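Local coordinates for agglutinin (Narcissus pseudonarcissus, PDB 3DZW), which binds mannose and alpha-1,3-linked mannobiose as a lectin of the monocot mannose-binding family, probably recognising mannose-rich glycans, at residues D1-S6 / N83-L88; D28-L33 / I40-T45; D59-V64 / W73-G78. All coordinates share one frame; numbering follows the deposited sequence.

Contact 1 of 3, residues D1-S6 / N83-L88; sequences DNILYS and NYVCVL. With MAN (alpha-D-mannopyranose), chain C; MAN (alpha-D-mannopyranose), chain B.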
loop_
_atom_site.group_PDB
_atom_site.type_symbol
_atom_site.label_atom_id
_atom_site.label_comp_id
_atom_site.label_asym_id
_atom_site.label_seq_id
_atom_site.Cartn_x
_atom_site.Cartn_y
_atom_site.Cartn_z
ATOM N N ASP A 1 5.088 -5.080 -1.685
ATOM C CA ASP A 1 4.244 -6.216 -2.104
ATOM C C ASP A 1 4.057 -7.204 -0.969
ATOM O O ASP A 1 4.995 -7.493 -0.245
ATOM C CB ASP A 1 4.881 -6.953 -3.285
ATOM C CG ASP A 1 5.003 -6.091 -4.527
ATOM O OD1 ASP A 1 5.219 -6.664 -5.617
ATOM O OD2 ASP A 1 4.874 -4.850 -4.422
ATOM N N ASN A 2 2.834 -7.729 -0.825
ATOM C CA ASN A 2 2.544 -8.733 0.216
ATOM C C ASN A 2 2.427 -10.163 -0.349
ATOM O O ASN A 2 2.217 -11.114 0.416
ATOM C CB ASN A 2 1.265 -8.374 1.031
ATOM C CG ASN A 2 -0.001 -8.302 0.169
ATOM O OD1 ASN A 2 0.066 -8.153 -1.054
ATOM N ND2 ASN A 2 -1.157 -8.379 0.818
ATOM N N ILE A 3 2.577 -10.313 -1.691
ATOM C CA ILE A 3 2.455 -11.632 -2.348
ATOM C C ILE A 3 3.603 -11.979 -3.289
ATOM O O ILE A 3 4.078 -11.122 -4.072
ATOM C CB ILE A 3 1.133 -11.727 -3.197
ATOM C CG1 ILE A 3 -0.093 -11.437 -2.349
ATOM C CG2 ILE A 3 1.008 -13.117 -3.891
ATOM C CD1 ILE A 3 -1.418 -11.466 -3.162
ATOM N N LEU A 4 4.072 -13.231 -3.190
ATOM C CA LEU A 4 5.072 -13.764 -4.077
ATOM C C LEU A 4 4.297 -14.808 -4.909
ATOM O O LEU A 4 3.881 -15.855 -4.383
ATOM C CB LEU A 4 6.247 -14.398 -3.338
ATOM C CG LEU A 4 7.393 -14.930 -4.247
ATOM C CD1 LEU A 4 8.041 -13.790 -5.017
ATOM C CD2 LEU A 4 8.443 -15.695 -3.451
ATOM N N TYR A 5 4.065 -14.495 -6.189
ATOM C CA TYR A 5 3.291 -15.383 -7.092
ATOM C C TYR A 5 4.117 -16.525 -7.635
ATOM O O TYR A 5 5.341 -16.409 -7.754
ATOM C CB TYR A 5 2.700 -14.571 -8.264
ATOM C CG TYR A 5 1.644 -13.552 -7.860
ATOM C CD1 TYR A 5 1.995 -12.257 -7.502
ATOM C CD2 TYR A 5 0.291 -13.892 -7.855
ATOM C CE1 TYR A 5 1.011 -11.315 -7.131
ATOM C CE2 TYR A 5 -0.694 -12.961 -7.482
ATOM C CZ TYR A 5 -0.327 -11.683 -7.128
ATOM O OH TYR A 5 -1.295 -10.771 -6.768
ATOM N N SER A 6 3.455 -17.656 -7.957
ATOM C CA SER A 6 4.173 -18.804 -8.529
ATOM C C SER A 6 4.808 -18.359 -9.842
ATOM O O SER A 6 4.165 -17.663 -10.660
ATOM C CB SER A 6 3.260 -20.047 -8.707
ATOM O OG SER A 6 2.115 -19.772 -9.494
ATOM N N ASN A 83 -1.272 -22.784 -10.408
ATOM C CA ASN A 83 -1.022 -21.421 -9.928
ATOM C C ASN A 83 -1.177 -21.341 -8.421
ATOM O O ASN A 83 -2.207 -21.748 -7.872
ATOM C CB ASN A 83 -1.972 -20.444 -10.626
ATOM C CG ASN A 83 -1.703 -20.340 -12.147
ATOM O OD1 ASN A 83 -0.640 -19.893 -12.572
ATOM N ND2 ASN A 83 -2.685 -20.712 -12.944
ATOM N N TYR A 84 -0.143 -20.808 -7.752
ATOM C CA TYR A 84 -0.105 -20.688 -6.295
ATOM C C TYR A 84 0.335 -19.305 -5.860
ATOM O O TYR A 84 0.849 -18.532 -6.665
ATOM C CB TYR A 84 0.888 -21.693 -5.710
ATOM C CG TYR A 84 0.614 -23.158 -6.014
ATOM C CD1 TYR A 84 1.011 -23.728 -7.222
ATOM C CD2 TYR A 84 0.014 -23.986 -5.070
ATOM C CE1 TYR A 84 0.772 -25.088 -7.498
ATOM C CE2 TYR A 84 -0.224 -25.345 -5.342
ATOM C CZ TYR A 84 0.162 -25.877 -6.553
ATOM O OH TYR A 84 -0.067 -27.215 -6.819
ATOM N N VAL A 85 0.138 -19.002 -4.565
ATOM C CA VAL A 85 0.565 -17.727 -3.979
ATOM C C VAL A 85 1.142 -17.913 -2.573
ATOM O O VAL A 85 0.648 -18.723 -1.806
ATOM C CB VAL A 85 -0.594 -16.657 -3.887
ATOM C CG1 VAL A 85 -1.021 -16.182 -5.280
ATOM C CG2 VAL A 85 -1.792 -17.187 -3.076
ATOM N N CYS A 86 2.224 -17.176 -2.279
ATOM C CA CYS A 86 2.846 -17.147 -0.948
ATOM C C CYS A 86 2.520 -15.762 -0.429
ATOM O O CYS A 86 2.993 -14.766 -0.987
ATOM C CB CYS A 86 4.331 -17.358 -1.008
ATOM S SG CYS A 86 5.171 -17.219 0.640
ATOM N N VAL A 87 1.713 -15.689 0.637
ATOM C CA VAL A 87 1.245 -14.416 1.175
ATOM C C VAL A 87 1.720 -14.056 2.580
ATOM O O VAL A 87 1.612 -14.864 3.490
ATOM C CB VAL A 87 -0.331 -14.421 1.243
ATOM C CG1 VAL A 87 -0.872 -13.064 1.721
ATOM C CG2 VAL A 87 -0.947 -14.804 -0.105
ATOM N N LEU A 88 2.268 -12.822 2.737
ATOM C CA LEU A 88 2.638 -12.275 4.046
ATOM C C LEU A 88 1.371 -11.572 4.460
ATOM O O LEU A 88 1.062 -10.479 3.971
ATOM C CB LEU A 88 3.822 -11.314 3.968
ATOM C CG LEU A 88 4.174 -10.525 5.263
ATOM C CD1 LEU A 88 4.397 -11.445 6.458
ATOM C CD2 LEU A 88 5.394 -9.620 5.041
HETATM C C1 MAN C . -3.478 -16.219 -15.030
HETATM C C2 MAN C . -2.817 -15.392 -13.936
HETATM C C3 MAN C . -2.601 -16.242 -12.681
HETATM C C4 MAN C . -3.909 -16.875 -12.248
HETATM C C5 MAN C . -4.561 -17.619 -13.421
HETATM C C6 MAN C . -5.928 -18.174 -13.040
HETATM O O2 MAN C . -3.622 -14.255 -13.641
HETATM O O3 MAN C . -2.076 -15.454 -11.626
HETATM O O4 MAN C . -3.672 -17.763 -11.157
HETATM O O5 MAN C . -4.702 -16.746 -14.553
HETATM O O6 MAN C . -6.455 -18.933 -14.120
HETATM C C1 MAN B . -3.355 -20.112 -17.909
HETATM C C2 MAN B . -3.196 -19.356 -16.513
HETATM C C3 MAN B . -2.989 -17.842 -16.702
HETATM C C4 MAN B . -1.966 -17.572 -17.810
HETATM C C5 MAN B . -2.422 -18.147 -19.154
HETATM C C6 MAN B . -1.418 -17.833 -20.262
HETATM O O1 MAN B . -4.728 -20.682 -18.213
HETATM O O2 MAN B . -2.129 -19.903 -15.800
HETATM O O3 MAN B . -2.557 -17.234 -15.484
HETATM O O4 MAN B . -1.775 -16.190 -17.947
HETATM O O5 MAN B . -2.560 -19.556 -19.088
HETATM O O6 MAN B . -0.225 -18.554 -20.027
HETATM O O HOH W 1 2.448 -20.858 -11.934
#
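L4 and C86 pair backbone to backbone where the N-terminal strand 3-5 lies along strand 84-88, an antiparallel ladder within one of the three sheets of a beta-prism II fold. The strand directions differ by 163°. L4 N donates to C86 O at 2.9 Å and C86 N returns a bond to L4 O, while L88 N reaches N2 O at 2.9 Å and extends the ladder toward the N-terminus. On either side of this hydrogen-bonded pair, I3 with V87 and Y5 with V85 are non-hydrogen-bonded pairs.

The apolar contacts divide between the two faces. I3, Y5, V85 and V87 share one: I3 CG2 meets V85 CB at 3.9 Å, and Y5 CD2 lies 3.7 Å from V85 CG1. The same I3 methyl sits over the centre of the Y5 ring, so the branched isoleucine serves two neighbours. I3 and V87 also pack on V87 and I3 of the second subunit, respectively, which suits compact aliphatic residues. On the other face, L4 and C86 both rest on M56 of strand 53-56.

Polar groups finish the far end. N83 ND2 donates to O2 of the chain B mannose at 3.0 Å; the mannobiose that this sugar forms with the chain C mannose is also held by Q89, D91, N93 and Y97 of the second subunit. S6 behaves as a backbone substitute: with OG between the backbone N and the carbonyl carbon (chi1 56°), the hydroxyl turns to the neighbouring strand, and S6 OG accepts Y84 N at 3.0 Å in a nearly straight bond of 174°.

Contact 2 of 3, residues D28-L33 / I40-T45; sequences DCNLVL and IWATNT. With MAN (alpha-D-mannopyranose), chain D.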
loop_
_atom_site.group_PDB
_atom_site.type_symbol
_atom_site.label_atom_id
_atom_site.label_comp_id
_atom_site.label_asym_id
_atom_site.label_seq_id
_atom_site.Cartn_x
_atom_site.Cartn_y
_atom_site.Cartn_z
ATOM N N ASP A 28 22.889 -13.104 3.615
ATOM C CA ASP A 28 23.591 -14.213 4.313
ATOM C C ASP A 28 22.875 -15.594 4.127
ATOM O O ASP A 28 23.194 -16.559 4.827
ATOM C CB ASP A 28 23.790 -13.906 5.822
ATOM C CG ASP A 28 22.470 -13.942 6.634
ATOM O OD1 ASP A 28 21.383 -14.055 6.037
ATOM O OD2 ASP A 28 22.544 -13.861 7.881
ATOM N N CYS A 29 21.905 -15.644 3.188
ATOM C CA CYS A 29 21.103 -16.895 2.843
ATOM C C CYS A 29 20.038 -17.339 3.886
ATOM O O CYS A 29 19.454 -18.409 3.747
ATOM C CB CYS A 29 22.036 -18.086 2.472
ATOM S SG CYS A 29 22.831 -17.871 0.922
ATOM N N ASN A 30 19.777 -16.506 4.897
ATOM C CA ASN A 30 18.784 -16.824 5.873
ATOM C C ASN A 30 17.495 -16.089 5.477
ATOM O O ASN A 30 17.517 -14.886 5.204
ATOM C CB ASN A 30 19.244 -16.406 7.279
ATOM C CG ASN A 30 18.446 -17.117 8.427
ATOM O OD1 ASN A 30 17.742 -18.115 8.203
ATOM N ND2 ASN A 30 18.599 -16.609 9.653
ATOM N N LEU A 31 16.392 -16.842 5.388
ATOM C CA LEU A 31 15.064 -16.293 5.060
ATOM C C LEU A 31 14.411 -16.041 6.374
ATOM O O LEU A 31 14.133 -16.983 7.119
ATOM C CB LEU A 31 14.267 -17.284 4.226
ATOM C CG LEU A 31 12.811 -16.942 3.866
ATOM C CD1 LEU A 31 12.711 -15.669 3.064
ATOM C CD2 LEU A 31 12.179 -18.117 3.102
ATOM N N VAL A 32 14.141 -14.763 6.677
ATOM C CA VAL A 32 13.618 -14.376 7.974
ATOM C C VAL A 32 12.369 -13.470 7.974
ATOM O O VAL A 32 12.221 -12.599 7.118
ATOM C CB VAL A 32 14.724 -13.588 8.740
ATOM C CG1 VAL A 32 14.297 -13.272 10.180
ATOM C CG2 VAL A 32 16.048 -14.357 8.731
ATOM N N LEU A 33 11.484 -13.708 8.959
ATOM C CA LEU A 33 10.287 -12.904 9.179
ATOM C C LEU A 33 10.534 -12.022 10.380
ATOM O O LEU A 33 10.838 -12.527 11.478
ATOM C CB LEU A 33 9.062 -13.783 9.442
ATOM C CG LEU A 33 7.738 -13.048 9.770
ATOM C CD1 LEU A 33 7.293 -12.155 8.616
ATOM C CD2 LEU A 33 6.640 -14.036 10.127
ATOM N N ILE A 40 11.000 -13.364 14.280
ATOM C CA ILE A 40 10.021 -14.315 14.854
ATOM C C ILE A 40 10.014 -15.711 14.167
ATOM O O ILE A 40 9.461 -16.662 14.718
ATOM C CB ILE A 40 8.581 -13.705 14.864
ATOM C CG1 ILE A 40 8.111 -13.352 13.456
ATOM C CG2 ILE A 40 8.535 -12.463 15.774
ATOM C CD1 ILE A 40 6.710 -12.783 13.409
ATOM N N TRP A 41 10.622 -15.815 12.978
ATOM C CA TRP A 41 10.709 -17.089 12.245
ATOM C C TRP A 41 11.843 -17.013 11.242
ATOM O O TRP A 41 12.135 -15.938 10.700
ATOM C CB TRP A 41 9.394 -17.406 11.521
ATOM C CG TRP A 41 9.366 -18.775 10.815
ATOM C CD1 TRP A 41 8.882 -19.948 11.321
ATOM C CD2 TRP A 41 9.837 -19.076 9.488
ATOM N NE1 TRP A 41 9.024 -20.963 10.394
ATOM C CE2 TRP A 41 9.612 -20.457 9.267
ATOM C CE3 TRP A 41 10.437 -18.318 8.474
ATOM C CZ2 TRP A 41 9.955 -21.091 8.066
ATOM C CZ3 TRP A 41 10.780 -18.952 7.280
ATOM C CH2 TRP A 41 10.536 -20.327 7.090
ATOM N N ALA A 42 12.488 -18.153 10.984
ATOM C CA ALA A 42 13.580 -18.209 10.009
ATOM C C ALA A 42 13.851 -19.633 9.554
ATOM O O ALA A 42 13.471 -20.596 10.229
ATOM C CB ALA A 42 14.851 -17.585 10.591
ATOM N N THR A 43 14.508 -19.760 8.401
ATOM C CA THR A 43 14.872 -21.067 7.853
ATOM C C THR A 43 16.132 -21.620 8.547
ATOM O O THR A 43 16.468 -22.806 8.388
ATOM C CB THR A 43 15.102 -21.006 6.336
ATOM O OG1 THR A 43 16.050 -19.961 6.022
ATOM C CG2 THR A 43 13.791 -20.736 5.605
ATOM N N ASN A 44 16.821 -20.752 9.313
ATOM C CA ASN A 44 18.030 -21.129 10.049
ATOM C C ASN A 44 19.116 -21.625 9.112
ATOM O O ASN A 44 19.789 -22.624 9.386
ATOM C CB ASN A 44 17.696 -22.179 11.118
ATOM C CG ASN A 44 16.610 -21.706 12.087
ATOM O OD1 ASN A 44 16.543 -20.532 12.438
ATOM N ND2 ASN A 44 15.776 -22.625 12.531
ATOM N N THR A 45 19.276 -20.912 7.995
ATOM C CA THR A 45 20.263 -21.234 6.980
ATOM C C THR A 45 21.272 -20.076 6.800
ATOM O O THR A 45 21.899 -19.937 5.738
ATOM C CB THR A 45 19.585 -21.568 5.639
ATOM O OG1 THR A 45 18.695 -20.499 5.267
ATOM C CG2 THR A 45 18.790 -22.853 5.757
HETATM C C1 MAN D . 20.992 -15.023 12.077
HETATM C C2 MAN D . 21.068 -13.819 11.058
HETATM C C3 MAN D . 20.254 -12.645 11.581
HETATM C C4 MAN D . 18.809 -13.096 11.922
HETATM C C5 MAN D . 18.760 -14.307 12.890
HETATM C C6 MAN D . 17.344 -14.827 13.047
HETATM O O1 MAN D . 22.051 -15.099 13.144
HETATM O O2 MAN D . 20.605 -14.225 9.791
HETATM O O3 MAN D . 20.265 -11.619 10.606
HETATM O O4 MAN D . 18.100 -12.036 12.506
HETATM O O5 MAN D . 19.568 -15.398 12.448
HETATM O O6 MAN D . 17.370 -16.000 13.841
HETATM O O HOH W 2 18.239 -18.311 12.387
#
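V32 and A42 face each other as a non-hydrogen-bonded pair, CA atoms 4.3 Å apart, in the antiparallel hairpin of strands 31-35 and 38-42. Beyond them L33 and W41 form a hydrogen-bonded pair: L33 N donates to W41 O at 2.9 Å, and L33 O accepts I40 N. Toward the other end T43 N bonds to L31 O, and there the second strand gives way to a turn.

Side chains take over the bonding in that turn. L31 N donates to T43 OG1 at 3.2 Å, and the same hydroxyl donates a hydrogen bond to T45 OG1, which in turn donates to C29 O at 2.7 Å. Small beta-hydroxy residues suit these posts because they can relay hydrogen bonds close to the chain. N30 OD1 accepts T45 N from well above the amide plane, an oblique approach that still ties the asparagine to the turn.

The apolar side chains pack beside the ladder. L33 CD2 meets I40 CD1 at 3.5 Å, and both residues touch T106 of the second subunit. C29 is fastened to C52 by a disulfide.

N30 CG is anti to the backbone N (chi1 -161°), which swings the amide toward the sugar, where N30 ND2 donates to mannose O2 at 3.1 Å. D28 OD2 accepts from that O2 at 2.7 Å, while its OD1 closes an Asx turn onto N30 N. Q26 and Y34 also bond the mannose, and V32, between N30 and Y34 in sequence, supplies the V of the QxDxNxVxY mannose site of monocot lectins.

Contact 3 of 3, residues D59-V64 / W73-G78; sequences DGNLVV and WASNTG. With MAN (alpha-D-mannopyranose), chain E.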
loop_
_atom_site.group_PDB
_atom_site.type_symbol
_atom_site.label_atom_id
_atom_site.label_comp_id
_atom_site.label_asym_id
_atom_site.label_seq_id
_atom_site.Cartn_x
_atom_site.Cartn_y
_atom_site.Cartn_z
ATOM N N ASP A 59 4.919 -25.865 -9.136
ATOM C CA ASP A 59 4.522 -27.178 -8.610
ATOM C C ASP A 59 3.986 -27.022 -7.149
ATOM O O ASP A 59 3.568 -27.994 -6.528
ATOM C CB ASP A 59 5.667 -28.246 -8.716
ATOM C CG ASP A 59 6.892 -27.939 -7.813
ATOM O OD1 ASP A 59 6.994 -26.831 -7.258
ATOM O OD2 ASP A 59 7.760 -28.849 -7.676
ATOM N N GLY A 60 4.013 -25.772 -6.625
ATOM C CA GLY A 60 3.510 -25.464 -5.276
ATOM C C GLY A 60 4.549 -25.475 -4.159
ATOM O O GLY A 60 4.217 -25.203 -3.003
ATOM N N ASN A 61 5.808 -25.758 -4.503
ATOM C CA ASN A 61 6.870 -25.831 -3.527
ATOM C C ASN A 61 7.588 -24.472 -3.384
ATOM O O ASN A 61 7.876 -23.814 -4.389
ATOM C CB ASN A 61 7.861 -26.942 -3.939
ATOM C CG ASN A 61 8.656 -27.547 -2.735
ATOM O OD1 ASN A 61 8.350 -27.297 -1.564
ATOM N ND2 ASN A 61 9.640 -28.385 -3.052
ATOM N N LEU A 62 7.836 -24.047 -2.130
ATOM C CA LEU A 62 8.560 -22.787 -1.831
ATOM C C LEU A 62 9.967 -23.213 -1.504
ATOM O O LEU A 62 10.170 -23.926 -0.533
ATOM C CB LEU A 62 7.915 -22.043 -0.670
ATOM C CG LEU A 62 8.510 -20.681 -0.255
ATOM C CD1 LEU A 62 8.402 -19.664 -1.382
ATOM C CD2 LEU A 62 7.821 -20.156 1.002
ATOM N N VAL A 63 10.960 -22.772 -2.304
ATOM C CA VAL A 63 12.356 -23.233 -2.117
ATOM C C VAL A 63 13.447 -22.151 -2.103
ATOM O O VAL A 63 13.396 -21.189 -2.870
ATOM C CB VAL A 63 12.730 -24.234 -3.261
ATOM C CG1 VAL A 63 14.108 -24.869 -3.020
ATOM C CG2 VAL A 63 11.657 -25.320 -3.418
ATOM N N VAL A 64 14.440 -22.328 -1.210
ATOM C CA VAL A 64 15.587 -21.448 -1.138
ATOM C C VAL A 64 16.728 -22.159 -1.877
ATOM O O VAL A 64 17.089 -23.290 -1.519
ATOM C CB VAL A 64 16.019 -21.156 0.288
ATOM C CG1 VAL A 64 17.346 -20.340 0.299
ATOM C CG2 VAL A 64 14.916 -20.415 1.048
ATOM N N TRP A 73 16.653 -25.399 1.470
ATOM C CA TRP A 73 15.448 -25.388 2.297
ATOM C C TRP A 73 14.236 -25.416 1.399
ATOM O O TRP A 73 14.251 -24.831 0.305
ATOM C CB TRP A 73 15.376 -24.143 3.197
ATOM C CG TRP A 73 14.133 -24.140 4.121
ATOM C CD1 TRP A 73 14.067 -24.605 5.404
ATOM C CD2 TRP A 73 12.803 -23.674 3.794
ATOM N NE1 TRP A 73 12.788 -24.448 5.905
ATOM C CE2 TRP A 73 11.993 -23.882 4.939
ATOM C CE3 TRP A 73 12.221 -23.102 2.650
ATOM C CZ2 TRP A 73 10.631 -23.533 4.972
ATOM C CZ3 TRP A 73 10.864 -22.758 2.687
ATOM C CH2 TRP A 73 10.090 -22.977 3.844
ATOM N N ALA A 74 13.174 -26.107 1.850
ATOM C CA ALA A 74 11.917 -26.181 1.084
ATOM C C ALA A 74 10.722 -26.453 1.991
ATOM O O ALA A 74 10.854 -27.083 3.047
ATOM C CB ALA A 74 12.010 -27.246 0.000
ATOM N N SER A 75 9.549 -25.975 1.568
ATOM C CA SER A 75 8.312 -26.180 2.318
ATOM C C SER A 75 7.775 -27.625 2.174
ATOM O O SER A 75 6.876 -28.047 2.938
ATOM C CB SER A 75 7.240 -25.158 1.878
ATOM O OG SER A 75 6.972 -25.245 0.480
ATOM N N ASN A 76 8.331 -28.380 1.209
ATOM C CA ASN A 76 7.921 -29.768 0.942
ATOM C C ASN A 76 6.439 -29.857 0.533
ATOM O O ASN A 76 5.715 -30.767 0.964
ATOM C CB ASN A 76 8.218 -30.692 2.155
ATOM C CG ASN A 76 9.710 -30.757 2.510
ATOM O OD1 ASN A 76 10.587 -30.725 1.627
ATOM N ND2 ASN A 76 10.001 -30.880 3.798
ATOM N N THR A 77 6.002 -28.905 -0.307
ATOM C CA THR A 77 4.609 -28.850 -0.784
ATOM C C THR A 77 4.507 -28.962 -2.317
ATOM O O THR A 77 3.562 -28.437 -2.931
ATOM C CB THR A 77 3.898 -27.549 -0.297
ATOM O OG1 THR A 77 4.650 -26.396 -0.714
ATOM C CG2 THR A 77 3.777 -27.547 1.203
ATOM N N GLY A 78 5.477 -29.652 -2.929
ATOM C CA GLY A 78 5.486 -29.851 -4.377
ATOM C C GLY A 78 4.417 -30.860 -4.757
ATOM O O GLY A 78 4.256 -31.881 -4.089
HETATM C C1 MAN E . 10.695 -30.879 -5.203
HETATM C C2 MAN E . 10.728 -29.973 -6.521
HETATM C C3 MAN E . 12.112 -29.471 -6.878
HETATM C C4 MAN E . 12.820 -28.910 -5.645
HETATM C C5 MAN E . 12.909 -29.947 -4.509
HETATM C C6 MAN E . 13.540 -29.347 -3.267
HETATM O O1 MAN E . 10.484 -32.370 -5.370
HETATM O O2 MAN E . 9.876 -28.886 -6.305
HETATM O O3 MAN E . 11.997 -28.455 -7.855
HETATM O O4 MAN E . 14.126 -28.488 -5.990
HETATM O O5 MAN E . 11.636 -30.437 -4.111
HETATM O O6 MAN E . 13.431 -30.271 -2.191
HETATM O O HOH W 3 10.934 -30.507 -1.128
#
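T77 OG1 donates to G60 O at 2.6 Å and accepts from S75 OG, ending a hydroxyl relay that starts at L62 N and binds the turn to the first strand. S75 OG accepts L62 N at 3.0 Å, and S75 N answers with a bond to L62 O. N61 CG is anti to the backbone N (chi1 -155°), which carries the amide between turn and sugar; N61 OD1 takes T77 N from far above its amide plane, at 3.1 Å. Glycine suits G60, whose phi is positive (94°) and whose chain lies close to T77 O.

These links lie beside one of the mannose pockets of the beta-prism II lectin and hold N61, which lines it. The sugar's O2 gives a short bond to D59 OD2, and N61 ND2 adds a weak one to it; Q57 and Y65 also bond this mannose. A water accepts from N61 ND2 and donates to N76 OD1 and the sugar's O5.

V63 CG2 touches A74 CB at 3.9 Å on the face bearing the sugar. On the other face V64 CG2 lies 4.1 Å from W73 CE3, the side chains crossing at a slant. L62, S75 and T77 meet W102 of the second subunit, and L62 CG is 4.3 Å from W73 CZ3.

How the contacts relate
Each contact belongs to a different antiparallel sheet of the beta-prism II fold. Contact 1 joins the N-terminal strand to one in the last third of the chain; the hairpins of contact 2 and then contact 3 lie between them in sequence. Between centres, contact 1 is about 18 Å from contact 2 and about 13 Å from contact 3, while contacts 2 and 3 are about 15 Å apart. All three meet in the core: L33 packs on L88, C86 on L62, and W41 and T43 on W73. Contacts 2 and 3 each carry part of a mannose pocket, contact 1 reaches through N83 a sugar bound by the second subunit, and all touch that subunit, consistent with a multivalent lectin.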